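PDB 6UUK: muramoyltetrapeptide carboxypeptidase from Oxalobacter formigenes OXCC13, which probably acts as a serine-type LD-carboxypeptidase that removes the terminal D-alanine from the tetrapeptide stems of cell-wall muropeptides. Local coordinates for residues I58-P66 / R93-R104; D177-T187 / G315-L323. All coordinates share one frame; numbering follows the deposited sequence.

Contact 1: residues I58-P66 / R93-R104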
loop_
_atom_site.group_PDB
_atom_site.type_symbol
_atom_site.label_atom_id
_atom_site.label_comp_id
_atom_site.label_asym_id
_atom_site.label_seq_id
_atom_site.Cartn_x
_atom_site.Cartn_y
_atom_site.Cartn_z
ATOM N N ILE B 58 -5.063 25.518 -13.162
ATOM C CA ILE B 58 -3.922 24.732 -12.711
ATOM C C ILE B 58 -3.908 24.741 -11.189
ATOM O O ILE B 58 -3.880 25.809 -10.565
ATOM C CB ILE B 58 -2.603 25.277 -13.280
ATOM N N ILE B 59 -3.929 23.551 -10.589
ATOM C CA ILE B 59 -3.938 23.394 -9.141
ATOM C C ILE B 59 -2.810 22.453 -8.748
ATOM O O ILE B 59 -2.447 21.539 -9.496
ATOM C CB ILE B 59 -5.302 22.868 -8.632
ATOM C CG1 ILE B 59 -6.433 23.786 -9.093
ATOM C CG2 ILE B 59 -5.317 22.758 -7.115
ATOM C CD1 ILE B 59 -7.772 23.460 -8.472
ATOM N N ALA B 60 -2.238 22.691 -7.565
ATOM C CA ALA B 60 -1.170 21.866 -7.010
ATOM C C ALA B 60 -1.699 21.090 -5.810
ATOM O O ALA B 60 -1.576 21.548 -4.664
ATOM C CB ALA B 60 0.029 22.730 -6.611
ATOM N N PRO B 61 -2.294 19.910 -6.014
ATOM C CA PRO B 61 -2.808 19.144 -4.869
ATOM C C PRO B 61 -1.732 18.420 -4.080
ATOM O O PRO B 61 -1.974 18.073 -2.916
ATOM C CB PRO B 61 -3.772 18.147 -5.523
ATOM C CG PRO B 61 -3.192 17.928 -6.879
ATOM C CD PRO B 61 -2.577 19.243 -7.298
ATOM N N GLY B 62 -0.558 18.193 -4.665
ATOM C CA GLY B 62 0.515 17.505 -3.973
ATOM C C GLY B 62 1.780 18.329 -3.851
ATOM O O GLY B 62 1.840 19.275 -3.061
ATOM N N GLY B 63 2.800 17.977 -4.633
ATOM C CA GLY B 63 4.075 18.656 -4.574
ATOM C C GLY B 63 4.106 19.927 -5.403
ATOM O O GLY B 63 3.130 20.327 -6.036
ATOM N N TYR B 64 5.269 20.571 -5.390
ATOM C CA TYR B 64 5.489 21.816 -6.109
ATOM C C TYR B 64 6.303 21.568 -7.374
ATOM O O TYR B 64 6.941 20.526 -7.541
ATOM C CB TYR B 64 6.199 22.848 -5.222
ATOM C CG TYR B 64 7.511 22.375 -4.636
ATOM C CD1 TYR B 64 8.702 22.515 -5.339
ATOM C CD2 TYR B 64 7.562 21.798 -3.374
ATOM C CE1 TYR B 64 9.902 22.084 -4.805
ATOM C CE2 TYR B 64 8.757 21.365 -2.833
ATOM C CZ TYR B 64 9.924 21.512 -3.552
ATOM O OH TYR B 64 11.116 21.084 -3.016
ATOM N N VAL B 65 6.268 22.552 -8.265
ATOM C CA VAL B 65 6.987 22.507 -9.535
ATOM C C VAL B 65 7.760 23.813 -9.681
ATOM O O VAL B 65 7.233 24.879 -9.327
ATOM C CB VAL B 65 6.021 22.274 -10.710
ATOM C CG1 VAL B 65 6.577 22.843 -12.009
ATOM C CG2 VAL B 65 5.735 20.791 -10.868
ATOM N N PRO B 66 9.004 23.784 -10.163
ATOM C CA PRO B 66 9.743 25.037 -10.363
ATOM C C PRO B 66 8.995 25.978 -11.295
ATOM O O PRO B 66 8.394 25.556 -12.286
ATOM C CB PRO B 66 11.073 24.572 -10.972
ATOM C CG PRO B 66 10.807 23.188 -11.486
ATOM C CD PRO B 66 9.799 22.607 -10.547
ATOM N N ARG B 93 4.260 28.334 0.014
ATOM C CA ARG B 93 4.943 27.063 -0.198
ATOM C C ARG B 93 5.335 26.440 1.135
ATOM O O ARG B 93 6.029 27.064 1.944
ATOM C CB ARG B 93 6.172 27.281 -1.079
ATOM C CG ARG B 93 6.990 26.035 -1.353
ATOM C CD ARG B 93 8.024 26.315 -2.433
ATOM N NE ARG B 93 9.127 25.359 -2.417
ATOM C CZ ARG B 93 10.170 25.413 -3.239
ATOM N NH1 ARG B 93 10.251 26.377 -4.147
ATOM N NH2 ARG B 93 11.133 24.506 -3.155
ATOM N N HIS B 94 4.892 25.204 1.361
ATOM C CA HIS B 94 4.966 24.565 2.675
ATOM C C HIS B 94 5.685 23.225 2.552
ATOM O O HIS B 94 5.077 22.226 2.157
ATOM C CB HIS B 94 3.568 24.387 3.261
ATOM C CG HIS B 94 3.554 24.144 4.737
ATOM N ND1 HIS B 94 3.559 22.881 5.286
ATOM C CD2 HIS B 94 3.527 25.007 5.780
ATOM C CE1 HIS B 94 3.538 22.975 6.604
ATOM N NE2 HIS B 94 3.520 24.255 6.929
ATOM N N GLU B 95 6.971 23.214 2.892
ATOM C CA GLU B 95 7.776 21.989 3.026
ATOM C C GLU B 95 7.782 21.255 1.686
ATOM O O GLU B 95 8.109 21.867 0.656
ATOM C CB GLU B 95 7.247 21.183 4.205
ATOM C CG GLU B 95 7.375 21.852 5.561
ATOM C CD GLU B 95 6.775 21.010 6.671
ATOM O OE1 GLU B 95 6.074 21.571 7.539
ATOM O OE2 GLU B 95 6.995 19.781 6.665
ATOM N N ARG B 96 7.445 19.964 1.651
ATOM C CA ARG B 96 7.450 19.180 0.423
ATOM C C ARG B 96 6.331 19.585 -0.528
ATOM O O ARG B 96 6.463 19.391 -1.742
ATOM C CB ARG B 96 7.344 17.696 0.791
ATOM C CG ARG B 96 7.077 16.733 -0.350
ATOM C CD ARG B 96 6.747 15.356 0.204
ATOM N NE ARG B 96 6.503 14.369 -0.841
ATOM C CZ ARG B 96 7.447 13.601 -1.375
ATOM N NH1 ARG B 96 8.702 13.710 -0.964
ATOM N NH2 ARG B 96 7.136 12.725 -2.320
ATOM N N PHE B 97 5.254 20.161 -0.010
ATOM C CA PHE B 97 4.079 20.502 -0.796
ATOM C C PHE B 97 4.147 21.952 -1.269
ATOM O O PHE B 97 4.914 22.767 -0.751
ATOM C CB PHE B 97 2.808 20.278 0.027
ATOM C CG PHE B 97 2.877 19.076 0.926
ATOM C CD1 PHE B 97 2.530 17.820 0.456
ATOM C CD2 PHE B 97 3.295 19.201 2.241
ATOM C CE1 PHE B 97 2.596 16.713 1.280
ATOM C CE2 PHE B 97 3.364 18.099 3.070
ATOM C CZ PHE B 97 3.013 16.852 2.589
ATOM N N ALA B 98 3.323 22.262 -2.272
ATOM C CA ALA B 98 3.269 23.615 -2.812
ATOM C C ALA B 98 2.572 24.596 -1.880
ATOM O O ALA B 98 2.688 25.809 -2.090
ATOM C CB ALA B 98 2.571 23.614 -4.172
ATOM N N ALA B 99 1.854 24.106 -0.874
ATOM C CA ALA B 99 1.185 24.949 0.110
ATOM C C ALA B 99 0.725 24.054 1.252
ATOM O O ALA B 99 0.800 22.825 1.172
ATOM C CB ALA B 99 0.007 25.715 -0.497
ATOM N N ASN B 100 0.252 24.689 2.323
ATOM C CA ASN B 100 -0.276 23.937 3.449
ATOM C C ASN B 100 -1.590 23.261 3.059
ATOM O O ASN B 100 -2.204 23.570 2.033
ATOM C CB ASN B 100 -0.474 24.848 4.662
ATOM C CG ASN B 100 -1.410 26.004 4.378
ATOM O OD1 ASN B 100 -2.631 25.862 4.446
ATOM N ND2 ASN B 100 -0.841 27.163 4.064
ATOM N N ASP B 101 -2.020 22.315 3.900
ATOM C CA ASP B 101 -3.218 21.539 3.595
ATOM C C ASP B 101 -4.439 22.439 3.441
ATOM O O ASP B 101 -5.271 22.222 2.553
ATOM C CB ASP B 101 -3.460 20.496 4.685
ATOM C CG ASP B 101 -2.248 19.619 4.930
ATOM O OD1 ASP B 101 -1.458 19.415 3.986
ATOM O OD2 ASP B 101 -2.087 19.133 6.069
ATOM N N GLU B 102 -4.557 23.458 4.294
ATOM C CA GLU B 102 -5.699 24.361 4.210
ATOM C C GLU B 102 -5.606 25.270 2.992
ATOM O O GLU B 102 -6.634 25.611 2.396
ATOM C CB GLU B 102 -5.810 25.195 5.488
ATOM C CG GLU B 102 -5.978 24.379 6.766
ATOM C CD GLU B 102 -4.669 23.797 7.271
ATOM O OE1 GLU B 102 -3.600 24.231 6.791
ATOM O OE2 GLU B 102 -4.709 22.904 8.144
ATOM N N GLU B 103 -4.393 25.670 2.607
ATOM C CA GLU B 103 -4.243 26.521 1.432
ATOM C C GLU B 103 -4.440 25.728 0.147
ATOM O O GLU B 103 -5.094 26.207 -0.787
ATOM C CB GLU B 103 -2.875 27.202 1.441
ATOM C CG GLU B 103 -2.627 28.116 0.249
ATOM C CD GLU B 103 -3.600 29.282 0.186
ATOM O OE1 GLU B 103 -4.080 29.720 1.253
ATOM O OE2 GLU B 103 -3.882 29.760 -0.933
ATOM N N ARG B 104 -3.884 24.515 0.079
ATOM C CA ARG B 104 -4.120 23.667 -1.084
ATOM C C ARG B 104 -5.595 23.318 -1.220
ATOM O O ARG B 104 -6.103 23.192 -2.339
ATOM C CB ARG B 104 -3.281 22.390 -0.998
ATOM C CG ARG B 104 -1.782 22.617 -0.974
ATOM C CD ARG B 104 -1.019 21.338 -1.291
ATOM N NE ARG B 104 -1.499 20.194 -0.520
ATOM C CZ ARG B 104 -1.088 19.891 0.708
ATOM N NH1 ARG B 104 -0.190 20.652 1.315
ATOM N NH2 ARG B 104 -1.580 18.828 1.330
#
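A60 and A98 set their methyl groups against each other, CB to CB 3.6 Å, and the compact part spreads from there. A98 N gives G62 O a weak 3.4 Å hydrogen bond, and the F97 ring meets the same oxygen in plane at its edge. From helix 101-111 R104 reaches back, its bend at chi3 (-48°) leading NE to a weak bond with P61 O. Its NH2 forms a salt bridge with D101 OD1 at 2.7 Å, and the F97 ring covers part of one guanidinium face. Residues 60-66 form the loop leaving strand 55-59 of the N-terminal domain's largely parallel sheet; A98, with only a methyl, lets the loop before helix 101-111 lie close, and G63 CA nears R96 O. On the looser side only R93 is exposed; the Y64 ring is buried and also meets the second subunit. With CG between the backbone N and the carbonyl carbon (chi1 56°), Y64 offers a face to R93 CZ, 3.9 Å from the ring centroid in a cation-pi contact, the planes 31° apart. A leucine in place of Y64 would probably leave R93 without its aromatic platform and cost the stack with Y287 of the second subunit.

Contact 2: residues D177-T187 / G315-L323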
loop_
_atom_site.group_PDB
_atom_site.type_symbol
_atom_site.label_atom_id
_atom_site.label_comp_id
_atom_site.label_asym_id
_atom_site.label_seq_id
_atom_site.Cartn_x
_atom_site.Cartn_y
_atom_site.Cartn_z
ATOM N N ASP B 177 4.021 16.242 -18.591
ATOM C CA ASP B 177 3.317 16.164 -19.864
ATOM C C ASP B 177 3.261 17.485 -20.613
ATOM O O ASP B 177 3.139 17.478 -21.839
ATOM C CB ASP B 177 1.889 15.648 -19.651
ATOM C CG ASP B 177 1.858 14.217 -19.153
ATOM O OD1 ASP B 177 2.408 13.334 -19.844
ATOM O OD2 ASP B 177 1.296 13.976 -18.064
ATOM N N PHE B 178 3.347 18.615 -19.908
ATOM C CA PHE B 178 3.415 19.922 -20.542
ATOM C C PHE B 178 4.712 20.669 -20.271
ATOM O O PHE B 178 5.024 21.610 -21.010
ATOM C CB PHE B 178 2.237 20.803 -20.096
ATOM C CG PHE B 178 0.897 20.305 -20.558
ATOM C CD1 PHE B 178 0.470 20.528 -21.857
ATOM C CD2 PHE B 178 0.062 19.618 -19.692
ATOM C CE1 PHE B 178 -0.763 20.070 -22.285
ATOM C CE2 PHE B 178 -1.172 19.159 -20.113
ATOM C CZ PHE B 178 -1.584 19.386 -21.412
ATOM N N THR B 179 5.471 20.284 -19.245
ATOM C CA THR B 179 6.747 20.920 -18.948
ATOM C C THR B 179 7.911 20.321 -19.724
ATOM O O THR B 179 8.942 20.984 -19.876
ATOM C CB THR B 179 7.059 20.828 -17.450
ATOM O OG1 THR B 179 6.969 19.463 -17.025
ATOM C CG2 THR B 179 6.087 21.674 -16.645
ATOM N N ARG B 180 7.775 19.092 -20.211
ATOM C CA ARG B 180 8.876 18.442 -20.904
ATOM C C ARG B 180 9.104 19.065 -22.277
ATOM O O ARG B 180 8.171 19.510 -22.949
ATOM C CB ARG B 180 8.605 16.946 -21.054
ATOM C CG ARG B 180 7.295 16.617 -21.752
ATOM C CD ARG B 180 7.320 15.202 -22.301
ATOM N NE ARG B 180 7.676 14.223 -21.280
ATOM C CZ ARG B 180 8.180 13.022 -21.543
ATOM N NH1 ARG B 180 8.401 12.655 -22.798
ATOM N NH2 ARG B 180 8.475 12.192 -20.553
ATOM N N GLY B 181 10.375 19.101 -22.688
ATOM C CA GLY B 181 10.710 19.549 -24.027
ATOM C C GLY B 181 10.432 18.534 -25.112
ATOM O O GLY B 181 10.229 18.918 -26.268
ATOM N N ASP B 182 10.418 17.248 -24.765
ATOM C CA ASP B 182 10.093 16.184 -25.714
ATOM C C ASP B 182 8.594 15.882 -25.666
ATOM O O ASP B 182 8.153 14.790 -25.304
ATOM C CB ASP B 182 10.930 14.943 -25.417
ATOM C CG ASP B 182 10.981 13.972 -26.585
ATOM O OD1 ASP B 182 9.914 13.503 -27.030
ATOM O OD2 ASP B 182 12.098 13.678 -27.060
ATOM N N LEU B 183 7.808 16.893 -26.039
ATOM C CA LEU B 183 6.357 16.798 -25.953
ATOM C C LEU B 183 5.831 15.647 -26.801
ATOM O O LEU B 183 6.349 15.360 -27.884
ATOM C CB LEU B 183 5.715 18.113 -26.395
ATOM C CG LEU B 183 5.866 19.300 -25.443
ATOM C CD1 LEU B 183 5.304 20.566 -26.069
ATOM C CD2 LEU B 183 5.179 19.008 -24.119
ATOM N N SER B 184 4.792 14.988 -26.298
ATOM C CA SER B 184 4.194 13.834 -26.955
ATOM C C SER B 184 2.925 14.269 -27.677
ATOM O O SER B 184 1.980 14.751 -27.045
ATOM C CB SER B 184 3.880 12.733 -25.942
ATOM O OG SER B 184 3.232 11.638 -26.563
ATOM N N ALA B 185 2.908 14.097 -29.001
ATOM C CA ALA B 185 1.694 14.374 -29.758
ATOM C C ALA B 185 0.599 13.366 -29.438
ATOM O O ALA B 185 -0.587 13.711 -29.468
ATOM C CB ALA B 185 1.994 14.379 -31.256
ATOM N N PHE B 186 0.975 12.124 -29.127
ATOM C CA PHE B 186 -0.016 11.111 -28.773
ATOM C C PHE B 186 -0.764 11.493 -27.502
ATOM O O PHE B 186 -1.986 11.328 -27.418
ATOM C CB PHE B 186 0.669 9.753 -28.612
ATOM C CG PHE B 186 -0.261 8.641 -28.213
ATOM C CD1 PHE B 186 -0.463 8.331 -26.877
ATOM C CD2 PHE B 186 -0.922 7.895 -29.174
ATOM C CE1 PHE B 186 -1.313 7.307 -26.508
ATOM C CE2 PHE B 186 -1.772 6.868 -28.811
ATOM C CZ PHE B 186 -1.968 6.575 -27.476
ATOM N N THR B 187 -0.046 12.008 -26.502
ATOM C CA THR B 187 -0.681 12.354 -25.235
ATOM C C THR B 187 -1.537 13.608 -25.368
ATOM O O THR B 187 -2.681 13.645 -24.899
ATOM C CB THR B 187 0.383 12.545 -24.152
ATOM O OG1 THR B 187 1.080 11.311 -23.940
ATOM C CG2 THR B 187 -0.256 12.992 -22.846
ATOM N N GLY B 315 -0.263 5.140 -18.159
ATOM C CA GLY B 315 0.641 5.040 -17.030
ATOM C C GLY B 315 1.543 6.260 -16.974
ATOM O O GLY B 315 1.240 7.299 -17.561
ATOM N N HIS B 316 2.653 6.106 -16.259
ATOM C CA HIS B 316 3.653 7.169 -16.173
ATOM C C HIS B 316 4.630 7.095 -17.339
ATOM O O HIS B 316 5.848 7.077 -17.161
ATOM C CB HIS B 316 4.385 7.102 -14.840
ATOM C CG HIS B 316 3.496 7.305 -13.652
ATOM N ND1 HIS B 316 2.546 6.386 -13.263
ATOM C CD2 HIS B 316 3.418 8.325 -12.765
ATOM C CE1 HIS B 316 1.919 6.830 -12.188
ATOM N NE2 HIS B 316 2.430 8.004 -11.864
ATOM N N THR B 317 4.087 7.046 -18.550
ATOM C CA THR B 317 4.868 6.987 -19.773
ATOM C C THR B 317 4.690 8.274 -20.564
ATOM O O THR B 317 3.791 9.077 -20.296
ATOM C CB THR B 317 4.457 5.785 -20.632
ATOM O OG1 THR B 317 3.064 5.879 -20.956
ATOM C CG2 THR B 317 4.706 4.485 -19.882
ATOM N N LYS B 318 5.570 8.468 -21.548
ATOM C CA LYS B 318 5.464 9.641 -22.411
ATOM C C LYS B 318 4.142 9.641 -23.168
ATOM O O LYS B 318 3.437 10.655 -23.209
ATOM C CB LYS B 318 6.642 9.688 -23.383
ATOM C CG LYS B 318 6.448 10.664 -24.531
ATOM C CD LYS B 318 7.628 10.647 -25.484
ATOM C CE LYS B 318 7.369 11.534 -26.689
ATOM N NZ LYS B 318 8.532 11.558 -27.613
ATOM N N ASP B 319 3.791 8.509 -23.774
ATOM C CA ASP B 319 2.533 8.372 -24.496
ATOM C C ASP B 319 1.482 7.770 -23.571
ATOM O O ASP B 319 1.625 6.631 -23.117
ATOM C CB ASP B 319 2.713 7.505 -25.741
ATOM C CG ASP B 319 3.388 8.247 -26.873
ATOM O OD1 ASP B 319 4.096 9.240 -26.600
ATOM O OD2 ASP B 319 3.196 7.848 -28.040
ATOM N N LYS B 320 0.431 8.539 -23.293
ATOM C CA LYS B 320 -0.666 8.081 -22.457
ATOM C C LYS B 320 -1.974 8.618 -23.017
ATOM O O LYS B 320 -1.998 9.602 -23.760
ATOM C CB LYS B 320 -0.492 8.523 -20.997
ATOM C CG LYS B 320 -0.698 10.012 -20.773
ATOM C CD LYS B 320 -0.407 10.403 -19.335
ATOM C CE LYS B 320 1.059 10.195 -18.998
ATOM N NZ LYS B 320 1.366 10.545 -17.585
ATOM N N VAL B 321 -3.067 7.959 -22.651
ATOM C CA VAL B 321 -4.398 8.356 -23.081
ATOM C C VAL B 321 -5.138 8.968 -21.899
ATOM O O VAL B 321 -4.742 8.828 -20.737
ATOM C CB VAL B 321 -5.193 7.174 -23.672
ATOM C CG1 VAL B 321 -4.520 6.657 -24.933
ATOM C CG2 VAL B 321 -5.335 6.063 -22.643
ATOM N N THR B 322 -6.232 9.658 -22.209
ATOM C CA THR B 322 -7.097 10.261 -21.203
ATOM C C THR B 322 -8.318 9.364 -21.028
ATOM O O THR B 322 -9.134 9.228 -21.944
ATOM C CB THR B 322 -7.505 11.677 -21.606
ATOM O OG1 THR B 322 -6.344 12.514 -21.650
ATOM C CG2 THR B 322 -8.498 12.248 -20.605
ATOM N N LEU B 323 -8.437 8.752 -19.852
ATOM C CA LEU B 323 -9.508 7.806 -19.572
ATOM C C LEU B 323 -10.549 8.456 -18.677
ATOM O O LEU B 323 -10.238 8.810 -17.529
ATOM C CB LEU B 323 -8.952 6.545 -18.913
ATOM C CG LEU B 323 -7.960 5.740 -19.752
ATOM C CD1 LEU B 323 -7.440 4.537 -18.979
ATOM C CD2 LEU B 323 -8.599 5.302 -21.062
HETATM O O HOH W 1 -3.558 11.563 -23.092
#
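T187 and S184, at the start of helix 185-196, grip the backbone and D319 of the loop that carries H316, the histidine of the predicted Ser-His-Glu charge relay. A threonine suits position 187 because its hydroxyl both gives and takes: OG1 donates to K318 O at 2.6 Å, in the carbonyl plane on a lone pair, and accepts from K320 N at 2.9 Å. S184 is the N-cap. Its OG lies anti to the backbone N (chi1 177°), accepts from T187 N, and donates to D319 OD1 at 2.5 Å from above the carboxylate plane. That carboxylate is almost parallel to the F186 ring, their planes 7° apart, with D319 OD2 3.2 Å from F186 CB; farther out, V321 CG1 rests 3.6 Å from F186 CZ. K318 stretches out in full extension to a salt bridge with D182 OD1, the two side chains crossing at about a right angle. R180 crosses K318 just as steeply, its NH1 3.3 Å from K318 CG, while its NE is held by S176 O. K320 and D177 approach from opposite directions, but the salt bridge from K320 NZ to D177 OD2 is weak at 3.5 Å, and that oxygen also accepts from M173 N. Beside T187 CG2 and K320 CG, a water donates to T187 O and to K320 O, 2.6 Å from the latter, and accepts from T322 OG1.

How the contacts relate
From the N terminus the chain runs along strand 55-59 into the first half of contact 1, passes through helix 67-79 and strand 83-86, and returns at 93-104. Contact 1 thus closes a short loop of 26 residues, tying the loop after strand 55-59 to the first turn of helix 101-111 and the loop before it. The next strands and the S152 loop follow before contact 2 opens at 177-187. It closes only at 315-323, after 127 residues that include most of the seven-stranded sheet. The contacts lie in series, neither nested nor crossed. Contact 2 ties the start of helix 185-196 to the H316 loop, just before strand 323-325 joins the first sheet. The centres of contacts 1 and 2 are about 22 Å apart.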